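Local structure of 1-deoxy-D-xylulose 5-phosphate reductoisomerase (Moraxella catarrhalis, 4ZQG) at residues A[127-132]-A[233-238]; A[151-156]-A[282-287]; A[228-233]-A[319-324]. The protein catalyses the NAD(P)H-dependent, metal-dependent rearrangement and reduction of 1-deoxy-D-xylulose 5-phosphate to 2-C-methyl-D-erythritol 4-phosphate in the MEP pathway. One frame throughout, in Å; residues are numbered along the deposited sequence.

Contact 1: A[127-132]-A[233-238]. With MG (magnesium ion), chain D; NAD (nicotinamide-adenine-dinucleotide), chain C.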
loop_
_atom_site.group_PDB
_atom_site.type_symbol
_atom_site.label_atom_id
_atom_site.label_comp_id
_atom_site.label_asym_id
_atom_site.label_seq_id
_atom_site.Cartn_x
_atom_site.Cartn_y
_atom_site.Cartn_z
ATOM N N ALA A 127 -9.747 -2.686 19.174
ATOM C CA ALA A 127 -10.368 -1.454 18.737
ATOM C C ALA A 127 -10.029 -0.464 19.797
ATOM O O ALA A 127 -9.560 0.636 19.550
ATOM C CB ALA A 127 -11.878 -1.622 18.632
ATOM N N ASN A 128 -10.305 -0.900 20.999
ATOM C CA ASN A 128 -10.090 -0.165 22.229
ATOM C C ASN A 128 -8.652 0.353 22.398
ATOM O O ASN A 128 -7.776 -0.330 22.972
ATOM C CB ASN A 128 -10.457 -1.123 23.352
ATOM C CG ASN A 128 -10.185 -0.568 24.681
ATOM O OD1 ASN A 128 -9.685 -1.277 25.548
ATOM N ND2 ASN A 128 -10.508 0.705 24.875
ATOM N N LYS A 129 -8.448 1.572 21.930
ATOM C CA LYS A 129 -7.091 2.195 21.869
ATOM C C LYS A 129 -6.657 2.768 23.225
ATOM O O LYS A 129 -5.462 2.788 23.528
ATOM C CB LYS A 129 -7.036 3.308 20.805
ATOM C CG LYS A 129 -7.978 4.477 21.123
ATOM C CD LYS A 129 -8.053 5.468 19.986
ATOM C CE LYS A 129 -8.543 4.824 18.717
ATOM N NZ LYS A 129 -9.033 5.878 17.782
ATOM N N GLU A 130 -7.619 3.209 24.031
ATOM C CA GLU A 130 -7.325 3.634 25.378
ATOM C C GLU A 130 -6.575 2.547 26.182
ATOM O O GLU A 130 -5.783 2.853 27.058
ATOM C CB GLU A 130 -8.596 4.119 26.078
ATOM C CG GLU A 130 -9.308 5.280 25.346
ATOM C CD GLU A 130 -10.356 4.841 24.287
ATOM O OE1 GLU A 130 -10.327 3.667 23.829
ATOM O OE2 GLU A 130 -11.220 5.667 23.876
ATOM N N SER A 131 -6.754 1.281 25.846
ATOM C CA SER A 131 -5.946 0.238 26.484
ATOM C C SER A 131 -4.425 0.362 26.298
ATOM O O SER A 131 -3.647 0.124 27.202
ATOM C CB SER A 131 -6.377 -1.117 25.969
ATOM O OG SER A 131 -7.416 -1.597 26.796
ATOM N N LEU A 132 -4.017 0.691 25.091
ATOM C CA LEU A 132 -2.623 0.847 24.768
ATOM C C LEU A 132 -2.073 2.222 25.201
ATOM O O LEU A 132 -0.940 2.292 25.675
ATOM C CB LEU A 132 -2.414 0.582 23.267
ATOM C CG LEU A 132 -1.656 -0.698 22.885
ATOM C CD1 LEU A 132 -1.842 -1.911 23.769
ATOM C CD2 LEU A 132 -2.051 -1.067 21.487
ATOM N N GLY A 233 -3.920 12.001 18.396
ATOM C CA GLY A 233 -3.005 11.995 19.534
ATOM C C GLY A 233 -2.892 10.628 20.117
ATOM O O GLY A 233 -1.820 10.115 20.363
ATOM N N LEU A 234 -4.039 10.032 20.345
ATOM C CA LEU A 234 -4.111 8.756 21.043
ATOM C C LEU A 234 -3.617 7.684 20.111
ATOM O O LEU A 234 -2.985 6.721 20.527
ATOM C CB LEU A 234 -5.567 8.461 21.435
ATOM C CG LEU A 234 -6.168 9.402 22.488
ATOM C CD1 LEU A 234 -7.619 9.047 22.657
ATOM C CD2 LEU A 234 -5.471 9.300 23.840
ATOM N N GLU A 235 -3.982 7.848 18.844
ATOM C CA GLU A 235 -3.570 6.930 17.815
ATOM C C GLU A 235 -2.052 6.949 17.660
ATOM O O GLU A 235 -1.420 5.905 17.449
ATOM C CB GLU A 235 -4.297 7.247 16.518
ATOM C CG GLU A 235 -5.705 6.668 16.569
ATOM C CD GLU A 235 -6.519 7.002 15.377
ATOM O OE1 GLU A 235 -6.028 7.697 14.463
ATOM O OE2 GLU A 235 -7.658 6.592 15.387
ATOM N N LEU A 236 -1.491 8.131 17.849
ATOM C CA LEU A 236 -0.044 8.295 17.862
ATOM C C LEU A 236 0.588 7.433 18.965
ATOM O O LEU A 236 1.553 6.678 18.698
ATOM C CB LEU A 236 0.324 9.790 17.948
ATOM C CG LEU A 236 1.732 10.153 18.313
ATOM C CD1 LEU A 236 2.646 9.548 17.267
ATOM C CD2 LEU A 236 1.907 11.658 18.320
ATOM N N ILE A 237 0.043 7.488 20.178
ATOM C CA ILE A 237 0.592 6.682 21.237
ATOM C C ILE A 237 0.330 5.204 21.018
ATOM O O ILE A 237 1.220 4.382 21.245
ATOM C CB ILE A 237 0.071 7.148 22.583
ATOM C CG1 ILE A 237 0.581 8.556 22.857
ATOM C CG2 ILE A 237 0.497 6.197 23.688
ATOM C CD1 ILE A 237 -0.405 9.398 23.644
ATOM N N GLU A 238 -0.877 4.855 20.554
ATOM C CA GLU A 238 -1.215 3.467 20.157
ATOM C C GLU A 238 -0.194 2.918 19.176
ATOM O O GLU A 238 0.303 1.803 19.359
ATOM C CB GLU A 238 -2.646 3.374 19.547
ATOM C CG GLU A 238 -3.147 1.948 19.164
ATOM C CD GLU A 238 -4.606 1.881 18.609
ATOM O OE1 GLU A 238 -5.333 0.886 18.907
ATOM O OE2 GLU A 238 -5.036 2.798 17.852
HETATM MG MG MG D . -8.727 5.384 13.967
HETATM P PA NAD C . -19.387 2.780 21.649
HETATM O O1A NAD C . -19.501 3.911 22.612
HETATM O O2A NAD C . -20.231 2.732 20.393
HETATM O O5B NAD C . -19.477 1.345 22.389
HETATM C C5B NAD C . -18.702 0.987 23.522
HETATM C C4B NAD C . -19.006 -0.453 23.967
HETATM O O4B NAD C . -18.337 -0.658 25.225
HETATM C C3B NAD C . -20.500 -0.731 24.188
HETATM O O3B NAD C . -20.861 -2.061 23.802
HETATM C C2B NAD C . -20.665 -0.559 25.689
HETATM O O2B NAD C . -21.612 -1.459 26.262
HETATM C C1B NAD C . -19.286 -0.845 26.273
HETATM N N9A NAD C . -19.000 0.026 27.452
HETATM C C8A NAD C . -19.147 1.362 27.499
HETATM N N7A NAD C . -18.815 1.851 28.718
HETATM C C5A NAD C . -18.449 0.821 29.481
HETATM C C6A NAD C . -17.999 0.697 30.885
HETATM N N6A NAD C . -17.874 1.809 31.678
HETATM N N1A NAD C . -17.730 -0.559 31.299
HETATM C C2A NAD C . -17.885 -1.653 30.497
HETATM N N3A NAD C . -18.301 -1.615 29.210
HETATM C C4A NAD C . -18.586 -0.400 28.659
HETATM O O3 NAD C . -17.821 2.730 21.245
HETATM P PN NAD C . -17.138 2.565 19.794
HETATM O O1N NAD C . -17.320 3.906 19.115
HETATM O O2N NAD C . -17.569 1.236 19.223
HETATM O O5D NAD C . -15.622 2.447 20.313
HETATM C C5D NAD C . -15.085 1.215 20.800
HETATM C C4D NAD C . -13.558 1.294 20.862
HETATM O O4D NAD C . -12.964 1.125 19.572
HETATM C C3D NAD C . -13.113 2.653 21.372
HETATM O O3D NAD C . -11.946 2.443 22.159
HETATM C C2D NAD C . -12.832 3.452 20.118
HETATM O O2D NAD C . -11.915 4.525 20.376
HETATM C C1D NAD C . -12.324 2.356 19.174
HETATM N N1N NAD C . -12.596 2.660 17.761
HETATM C C2N NAD C . -13.866 2.802 17.307
HETATM C C3N NAD C . -14.121 3.127 15.958
HETATM C C7N NAD C . -15.518 3.267 15.406
HETATM O O7N NAD C . -15.695 3.259 14.201
HETATM N N7N NAD C . -16.557 3.382 16.231
HETATM C C4N NAD C . -13.045 3.294 15.101
HETATM C C5N NAD C . -11.776 3.124 15.596
HETATM C C6N NAD C . -11.555 2.813 16.926
#

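Contact 2: A[151-156]-A[282-287]. With MG (magnesium ion), chain D; FOM (3-[formyl(hydroxy)amino]propylphosphonic acid), chain E; NAD (nicotinamide-adenine-dinucleotide), chain C.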
loop_
_atom_site.group_PDB
_atom_site.type_symbol
_atom_site.label_atom_id
_atom_site.label_comp_id
_atom_site.label_asym_id
_atom_site.label_seq_id
_atom_site.Cartn_x
_atom_site.Cartn_y
_atom_site.Cartn_z
ATOM N N LEU A 151 -3.887 -7.899 16.855
ATOM C CA LEU A 151 -4.143 -7.307 15.567
ATOM C C LEU A 151 -5.002 -6.093 15.689
ATOM O O LEU A 151 -6.093 -6.128 16.218
ATOM C CB LEU A 151 -4.859 -8.278 14.660
ATOM C CG LEU A 151 -4.028 -9.485 14.255
ATOM C CD1 LEU A 151 -4.071 -10.565 15.327
ATOM C CD2 LEU A 151 -4.542 -10.029 12.925
ATOM N N PRO A 152 -4.550 -4.998 15.127
ATOM C CA PRO A 152 -5.331 -3.790 15.266
ATOM C C PRO A 152 -6.489 -3.693 14.286
ATOM O O PRO A 152 -6.373 -4.052 13.083
ATOM C CB PRO A 152 -4.307 -2.700 14.957
ATOM C CG PRO A 152 -3.409 -3.339 13.966
ATOM C CD PRO A 152 -3.303 -4.779 14.369
ATOM N N ILE A 153 -7.572 -3.150 14.824
ATOM C CA ILE A 153 -8.838 -2.965 14.166
ATOM C C ILE A 153 -8.973 -1.516 13.830
ATOM O O ILE A 153 -9.666 -1.155 12.887
ATOM C CB ILE A 153 -10.005 -3.320 15.146
ATOM C CG1 ILE A 153 -10.375 -4.785 15.024
ATOM C CG2 ILE A 153 -11.265 -2.412 14.978
ATOM C CD1 ILE A 153 -11.438 -5.197 16.059
ATOM N N ASP A 154 -8.384 -0.664 14.656
ATOM C CA ASP A 154 -8.361 0.746 14.357
ATOM C C ASP A 154 -7.858 0.952 12.891
ATOM O O ASP A 154 -6.885 0.326 12.457
ATOM C CB ASP A 154 -7.499 1.493 15.388
ATOM C CG ASP A 154 -7.883 2.956 15.474
ATOM O OD1 ASP A 154 -8.605 3.364 14.563
ATOM O OD2 ASP A 154 -7.525 3.669 16.434
ATOM N N SER A 155 -8.554 1.796 12.141
ATOM C CA SER A 155 -8.334 1.946 10.697
ATOM C C SER A 155 -6.886 2.242 10.324
ATOM O O SER A 155 -6.236 1.478 9.588
ATOM C CB SER A 155 -9.212 3.071 10.149
ATOM O OG SER A 155 -9.399 2.936 8.750
ATOM N N GLU A 156 -6.365 3.315 10.908
ATOM C CA GLU A 156 -5.000 3.731 10.667
ATOM C C GLU A 156 -4.014 2.633 11.002
ATOM O O GLU A 156 -3.121 2.336 10.217
ATOM C CB GLU A 156 -4.673 4.996 11.430
ATOM C CG GLU A 156 -5.611 6.167 11.113
ATOM C CD GLU A 156 -6.933 6.099 11.839
ATOM O OE1 GLU A 156 -7.779 7.006 11.674
ATOM O OE2 GLU A 156 -7.098 5.120 12.584
ATOM N N THR A 282 -14.025 -3.127 6.840
ATOM C CA THR A 282 -12.811 -3.505 6.119
ATOM C C THR A 282 -11.722 -3.955 7.086
ATOM O O THR A 282 -11.270 -5.087 7.010
ATOM C CB THR A 282 -12.360 -2.410 5.150
ATOM O OG1 THR A 282 -13.182 -2.423 3.977
ATOM C CG2 THR A 282 -10.976 -2.633 4.731
ATOM N N PRO A 283 -11.284 -3.092 8.006
ATOM C CA PRO A 283 -10.254 -3.536 8.950
ATOM C C PRO A 283 -10.677 -4.657 9.872
ATOM O O PRO A 283 -9.850 -5.487 10.256
ATOM C CB PRO A 283 -9.967 -2.299 9.769
ATOM C CG PRO A 283 -11.055 -1.346 9.456
ATOM C CD PRO A 283 -11.503 -1.654 8.082
ATOM N N ILE A 284 -11.958 -4.714 10.235
ATOM C CA ILE A 284 -12.400 -5.786 11.129
ATOM C C ILE A 284 -12.282 -7.075 10.341
ATOM O O ILE A 284 -11.746 -8.042 10.812
ATOM C CB ILE A 284 -13.839 -5.547 11.653
ATOM C CG1 ILE A 284 -13.851 -4.300 12.520
ATOM C CG2 ILE A 284 -14.344 -6.719 12.522
ATOM C CD1 ILE A 284 -15.233 -3.795 12.787
ATOM N N ALA A 285 -12.782 -7.068 9.118
ATOM C CA ALA A 285 -12.749 -8.246 8.283
ATOM C C ALA A 285 -11.325 -8.755 8.071
ATOM O O ALA A 285 -11.076 -9.951 8.156
ATOM C CB ALA A 285 -13.390 -7.919 6.950
ATOM N N HIS A 286 -10.404 -7.831 7.778
ATOM C CA HIS A 286 -8.994 -8.136 7.626
ATOM C C HIS A 286 -8.439 -8.777 8.884
ATOM O O HIS A 286 -7.733 -9.785 8.826
ATOM C CB HIS A 286 -8.170 -6.868 7.360
ATOM C CG HIS A 286 -6.696 -7.097 7.487
ATOM N ND1 HIS A 286 -5.986 -6.805 8.635
ATOM C CD2 HIS A 286 -5.802 -7.620 6.616
ATOM C CE1 HIS A 286 -4.729 -7.169 8.479
ATOM N NE2 HIS A 286 -4.590 -7.651 7.258
ATOM N N ALA A 287 -8.754 -8.178 10.025
ATOM C CA ALA A 287 -8.234 -8.682 11.261
ATOM C C ALA A 287 -8.851 -10.037 11.651
ATOM O O ALA A 287 -8.139 -10.891 12.172
ATOM C CB ALA A 287 -8.449 -7.658 12.336
HETATM MG MG MG D . -8.727 5.384 13.967
HETATM O O2 FOM E . -10.444 6.619 14.244
HETATM N N1 FOM E . -11.199 6.426 13.106
HETATM C C1 FOM E . -11.083 5.376 12.401
HETATM O O1 FOM E . -10.278 4.509 12.697
HETATM C C2 FOM E . -12.071 7.543 12.758
HETATM C C3 FOM E . -11.010 8.621 12.531
HETATM C C4 FOM E . -11.616 9.985 12.356
HETATM P PA1 FOM E . -10.223 11.086 12.257
HETATM O OP1 FOM E . -9.436 10.713 10.922
HETATM O OP2 FOM E . -9.266 10.766 13.317
HETATM O OP3 FOM E . -10.595 12.670 12.292
HETATM P PA NAD C . -19.387 2.780 21.649
HETATM O O1A NAD C . -19.501 3.911 22.612
HETATM O O2A NAD C . -20.231 2.732 20.393
HETATM O O5B NAD C . -19.477 1.345 22.389
HETATM C C5B NAD C . -18.702 0.987 23.522
HETATM C C4B NAD C . -19.006 -0.453 23.967
HETATM O O4B NAD C . -18.337 -0.658 25.225
HETATM C C3B NAD C . -20.500 -0.731 24.188
HETATM O O3B NAD C . -20.861 -2.061 23.802
HETATM C C2B NAD C . -20.665 -0.559 25.689
HETATM O O2B NAD C . -21.612 -1.459 26.262
HETATM C C1B NAD C . -19.286 -0.845 26.273
HETATM N N9A NAD C . -19.000 0.026 27.452
HETATM C C8A NAD C . -19.147 1.362 27.499
HETATM N N7A NAD C . -18.815 1.851 28.718
HETATM C C5A NAD C . -18.449 0.821 29.481
HETATM C C6A NAD C . -17.999 0.697 30.885
HETATM N N6A NAD C . -17.874 1.809 31.678
HETATM N N1A NAD C . -17.730 -0.559 31.299
HETATM C C2A NAD C . -17.885 -1.653 30.497
HETATM N N3A NAD C . -18.301 -1.615 29.210
HETATM C C4A NAD C . -18.586 -0.400 28.659
HETATM O O3 NAD C . -17.821 2.730 21.245
HETATM P PN NAD C . -17.138 2.565 19.794
HETATM O O1N NAD C . -17.320 3.906 19.115
HETATM O O2N NAD C . -17.569 1.236 19.223
HETATM O O5D NAD C . -15.622 2.447 20.313
HETATM C C5D NAD C . -15.085 1.215 20.800
HETATM C C4D NAD C . -13.558 1.294 20.862
HETATM O O4D NAD C . -12.964 1.125 19.572
HETATM C C3D NAD C . -13.113 2.653 21.372
HETATM O O3D NAD C . -11.946 2.443 22.159
HETATM C C2D NAD C . -12.832 3.452 20.118
HETATM O O2D NAD C . -11.915 4.525 20.376
HETATM C C1D NAD C . -12.324 2.356 19.174
HETATM N N1N NAD C . -12.596 2.660 17.761
HETATM C C2N NAD C . -13.866 2.802 17.307
HETATM C C3N NAD C . -14.121 3.127 15.958
HETATM C C7N NAD C . -15.518 3.267 15.406
HETATM O O7N NAD C . -15.695 3.259 14.201
HETATM N N7N NAD C . -16.557 3.382 16.231
HETATM C C4N NAD C . -13.045 3.294 15.101
HETATM C C5N NAD C . -11.776 3.124 15.596
HETATM C C6N NAD C . -11.555 2.813 16.926
#

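Contact 3: A[228-233]-A[319-324]. With FOM (3-[formyl(hydroxy)amino]propylphosphonic acid), chain E.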
loop_
_atom_site.group_PDB
_atom_site.type_symbol
_atom_site.label_atom_id
_atom_site.label_comp_id
_atom_site.label_asym_id
_atom_site.label_seq_id
_atom_site.Cartn_x
_atom_site.Cartn_y
_atom_site.Cartn_z
ATOM N N THR A 228 -11.562 17.366 17.923
ATOM C CA THR A 228 -10.445 18.111 18.587
ATOM C C THR A 228 -9.069 17.642 18.116
ATOM O O THR A 228 -8.046 18.269 18.398
ATOM C CB THR A 228 -10.435 17.903 20.123
ATOM O OG1 THR A 228 -10.030 16.562 20.440
ATOM C CG2 THR A 228 -11.794 18.140 20.730
ATOM N N MET A 229 -9.071 16.495 17.450
ATOM C CA MET A 229 -7.872 15.845 16.959
ATOM C C MET A 229 -7.087 15.112 18.039
ATOM O O MET A 229 -6.024 14.562 17.781
ATOM C CB MET A 229 -6.972 16.802 16.204
ATOM C CG MET A 229 -5.960 16.059 15.316
ATOM S SD MET A 229 -5.554 16.777 13.706
ATOM C CE MET A 229 -7.205 17.090 13.125
ATOM N N MET A 230 -7.640 15.037 19.235
ATOM C CA MET A 230 -7.096 14.169 20.233
ATOM C C MET A 230 -7.111 12.701 19.785
ATOM O O MET A 230 -6.283 11.917 20.255
ATOM C CB MET A 230 -7.888 14.330 21.528
ATOM C CG MET A 230 -7.408 13.438 22.666
ATOM S SD MET A 230 -5.674 13.760 23.038
ATOM C CE MET A 230 -5.786 15.314 23.932
ATOM N N ASN A 231 -8.046 12.309 18.900
ATOM C CA ASN A 231 -8.088 10.929 18.395
ATOM C C ASN A 231 -6.765 10.537 17.705
ATOM O O ASN A 231 -6.258 9.419 17.884
ATOM C CB ASN A 231 -9.265 10.722 17.453
ATOM C CG ASN A 231 -9.367 9.275 16.957
ATOM O OD1 ASN A 231 -9.420 8.318 17.741
ATOM N ND2 ASN A 231 -9.331 9.107 15.638
ATOM N N LYS A 232 -6.186 11.478 16.964
ATOM C CA LYS A 232 -4.909 11.238 16.339
ATOM C C LYS A 232 -3.802 11.170 17.370
ATOM O O LYS A 232 -2.906 10.329 17.271
ATOM C CB LYS A 232 -4.608 12.290 15.293
ATOM C CG LYS A 232 -3.974 11.731 14.034
ATOM C CD LYS A 232 -4.623 10.448 13.546
ATOM C CE LYS A 232 -6.110 10.640 13.298
ATOM N NZ LYS A 232 -6.693 9.445 12.634
ATOM N N GLY A 233 -3.920 12.001 18.396
ATOM C CA GLY A 233 -3.005 11.995 19.534
ATOM C C GLY A 233 -2.892 10.628 20.117
ATOM O O GLY A 233 -1.820 10.115 20.363
ATOM N N PHE A 319 -5.078 22.613 16.706
ATOM C CA PHE A 319 -5.341 21.281 17.270
ATOM C C PHE A 319 -4.335 20.913 18.363
ATOM O O PHE A 319 -3.592 19.939 18.248
ATOM C CB PHE A 319 -5.340 20.233 16.168
ATOM C CG PHE A 319 -6.425 20.424 15.159
ATOM C CD1 PHE A 319 -6.128 20.803 13.871
ATOM C CD2 PHE A 319 -7.739 20.247 15.511
ATOM C CE1 PHE A 319 -7.128 20.982 12.939
ATOM C CE2 PHE A 319 -8.750 20.419 14.587
ATOM C CZ PHE A 319 -8.444 20.785 13.298
ATOM N N ALA A 320 -4.369 21.699 19.443
ATOM C CA ALA A 320 -3.445 21.586 20.560
ATOM C C ALA A 320 -3.411 20.184 21.155
ATOM O O ALA A 320 -2.361 19.712 21.612
ATOM C CB ALA A 320 -3.822 22.589 21.626
ATOM N N CYS A 321 -4.560 19.522 21.141
ATOM C CA CYS A 321 -4.657 18.156 21.602
ATOM C C CYS A 321 -3.584 17.294 20.983
ATOM O O CYS A 321 -3.036 16.413 21.640
ATOM C CB CYS A 321 -6.051 17.596 21.305
ATOM S SG CYS A 321 -7.233 18.019 22.612
ATOM N N LEU A 322 -3.268 17.553 19.716
ATOM C CA LEU A 322 -2.200 16.809 19.016
ATOM C C LEU A 322 -0.766 17.191 19.457
ATOM O O LEU A 322 0.054 16.304 19.688
ATOM C CB LEU A 322 -2.383 16.960 17.516
ATOM C CG LEU A 322 -1.531 16.069 16.643
ATOM C CD1 LEU A 322 -1.518 14.605 17.068
ATOM C CD2 LEU A 322 -2.061 16.236 15.237
ATOM N N LYS A 323 -0.480 18.479 19.621
ATOM C CA LYS A 323 0.767 18.891 20.303
ATOM C C LYS A 323 0.902 18.134 21.628
ATOM O O LYS A 323 1.947 17.561 21.927
ATOM C CB LYS A 323 0.775 20.395 20.586
ATOM C CG LYS A 323 1.789 21.245 19.866
ATOM C CD LYS A 323 1.386 22.745 19.828
ATOM C CE LYS A 323 1.231 23.433 21.195
ATOM N N LEU A 324 -0.191 18.122 22.425
ATOM C CA LEU A 324 -0.118 17.661 23.808
ATOM C C LEU A 324 0.046 16.158 23.860
ATOM O O LEU A 324 0.686 15.624 24.761
ATOM C CB LEU A 324 -1.331 18.127 24.589
ATOM C CG LEU A 324 -1.548 19.657 24.624
ATOM C CD1 LEU A 324 -2.942 20.029 25.093
ATOM C CD2 LEU A 324 -0.529 20.335 25.506
HETATM O O2 FOM E . -10.444 6.619 14.244
HETATM N N1 FOM E . -11.199 6.426 13.106
HETATM C C1 FOM E . -11.083 5.376 12.401
HETATM O O1 FOM E . -10.278 4.509 12.697
HETATM C C2 FOM E . -12.071 7.543 12.758
HETATM C C3 FOM E . -11.010 8.621 12.531
HETATM C C4 FOM E . -11.616 9.985 12.356
HETATM P PA1 FOM E . -10.223 11.086 12.257
HETATM O OP1 FOM E . -9.436 10.713 10.922
HETATM O OP2 FOM E . -9.266 10.766 13.317
HETATM O OP3 FOM E . -10.595 12.670 12.292
HETATM O O HOH W 1 -7.689 20.540 20.211
#

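Contact 1: A[127-132]-A[233-238]
Lys129 and Glu235 meet tip to tip where the Rossmann fold, just beyond strand 123-126, faces helix 230-243 at the active site. The lysine starts with CG wedged between its backbone N and carbonyl carbon (chi1 63°), and the bend at chi3 brings NZ to Glu235 OE2 at 2.9 Å. This salt bridge reaches OE2 on its anti side, 19° out of the carboxylate plane, while the same oxygen binds the magnesium ion. The same NZ is also held by a hydrogen bond to Asn231 OD1 and a salt bridge to Asp154, while Glu235 OE1 is paired with Lys232. Along its length the lysine crosses the Leu234 side chain at about a right angle, CD 4.2 Å from Leu234 CB. Glu238 reaches in from the next helical turn with an extended chain, its carboxylate lying against the lysine's base, where OE1 is 3.5 Å from Lys129 CB; the two charged ends do not touch. Leu132 CD2 closes on the stem of that glutamate, the two chains at about a right angle and Glu238 CG 4.0 Å away. On the cofactor side, the O3D hydroxyl of the NAD donates a hydrogen bond to Glu130 OE1 at 2.6 Å.

Contact 2: A[151-156]-A[282-287]
Beside the magnesium and fosmidomycin site, Ile153 rests against Pro283 and Ile284 at the turn that carries strand 149-152 into the metal-binding helix 155-162. The backbone does the closest touching: Ile153 O lies 3.3 Å from Pro283 CB. The two branches of the isoleucine divide the rest, CG2 meeting Ile284 CG1 obliquely at 4.0 Å and CG1 turning to Ala287 CB at 4.4 Å. That methyl is also approached by Leu151, CB to CB, at 4.3 Å. Beyond Ile153 the chain turns to the metal. With CG anti to its backbone N (chi1 -157°), Asp154 brings OD1 to the magnesium ion, 2.1 Å off. Glu156 OE2 binds the same ion, as do both O1 and O2 of the inhibitor, and Glu235 completes the set. Ser155 N donates to fosmidomycin O1 at 3.3 Å with an N-H...O angle of 146°, giving that oxygen a second grip besides the metal. Strand 149-152 is an outermost strand of the parallel sheet and bonds through its backbone to strand 123-126; helix 281-289 packs Ile284 on helix 17-26 and, through Thr282, hydrogen-bonds Asp268 of the second subunit.

Contact 3: A[228-233]-A[319-324]
Met229 lays its methyl over one face of the Phe319 ring, a CH-pi contact with CE 3.7 Å from the ring centroid and only 2° off the normal. Bends at chi2 and chi3 fold the thioether back to that position, and SD, 4.3 Å from the same centroid, adds a Met-aromatic contact over the face. At the ring's edge, near its plane, Thr228 O comes within 3.5 Å of Phe319 CD2.

Apolar and sulfur contacts fill the rest of the interface. Leu322 splits its two methyls: CD2 touches Met229 SD at 3.9 Å, and CD1 lies 3.8 Å from Gly233 N, where the glycine has no side chain to intervene. Met230, also bent twice, turns CE onto Cys321 SG and CB. These residues sit at the break between helices 220-228 and 230-243, where Met229 takes a positive phi (77°) and occupies the N-cap position of the second helix, which is packed here against the start of helix 320-331.

Hydrogen bonds hold the break itself. An ST turn forms as Met230 N donates to Thr228 OG1 at 3.1 Å, nearly straight at 164°. A water donates to Thr228 O at 2.9 Å and accepts weakly from Cys321 N, bridging the segments. Further hydrogen bonds from this helix serve fosmidomycin: Asn231 ND2 donates to both OP2 and O2, and Lys232 NZ to OP2 of the phosphonate at 3.0 Å, while also forming salt bridges with Glu235 and Glu156.

All three contacts are buried, but their chemistry follows their place. Contact 1, about 5 Å from the chain centre, is dominated by charge, and contact 3, about 15 Å out, by sulfur, aromatic and aliphatic groups; contact 2 is apolar across its interface, while the turn and helix start that follow strand 149-152 supply Asp154 and Glu156 to the metal. Contacts 1 and 3 share helix 230-243 and Gly233, so one helix presents a packed flank to 319-324 and a polar flank to the active site. Contacts 1 and 2 both reach the magnesium ion and NAD, joined by the Lys129 to Asp154 salt bridge; contacts 2 and 3, centred about 22 Å apart, meet through Glu156 and Lys232 beside fosmidomycin.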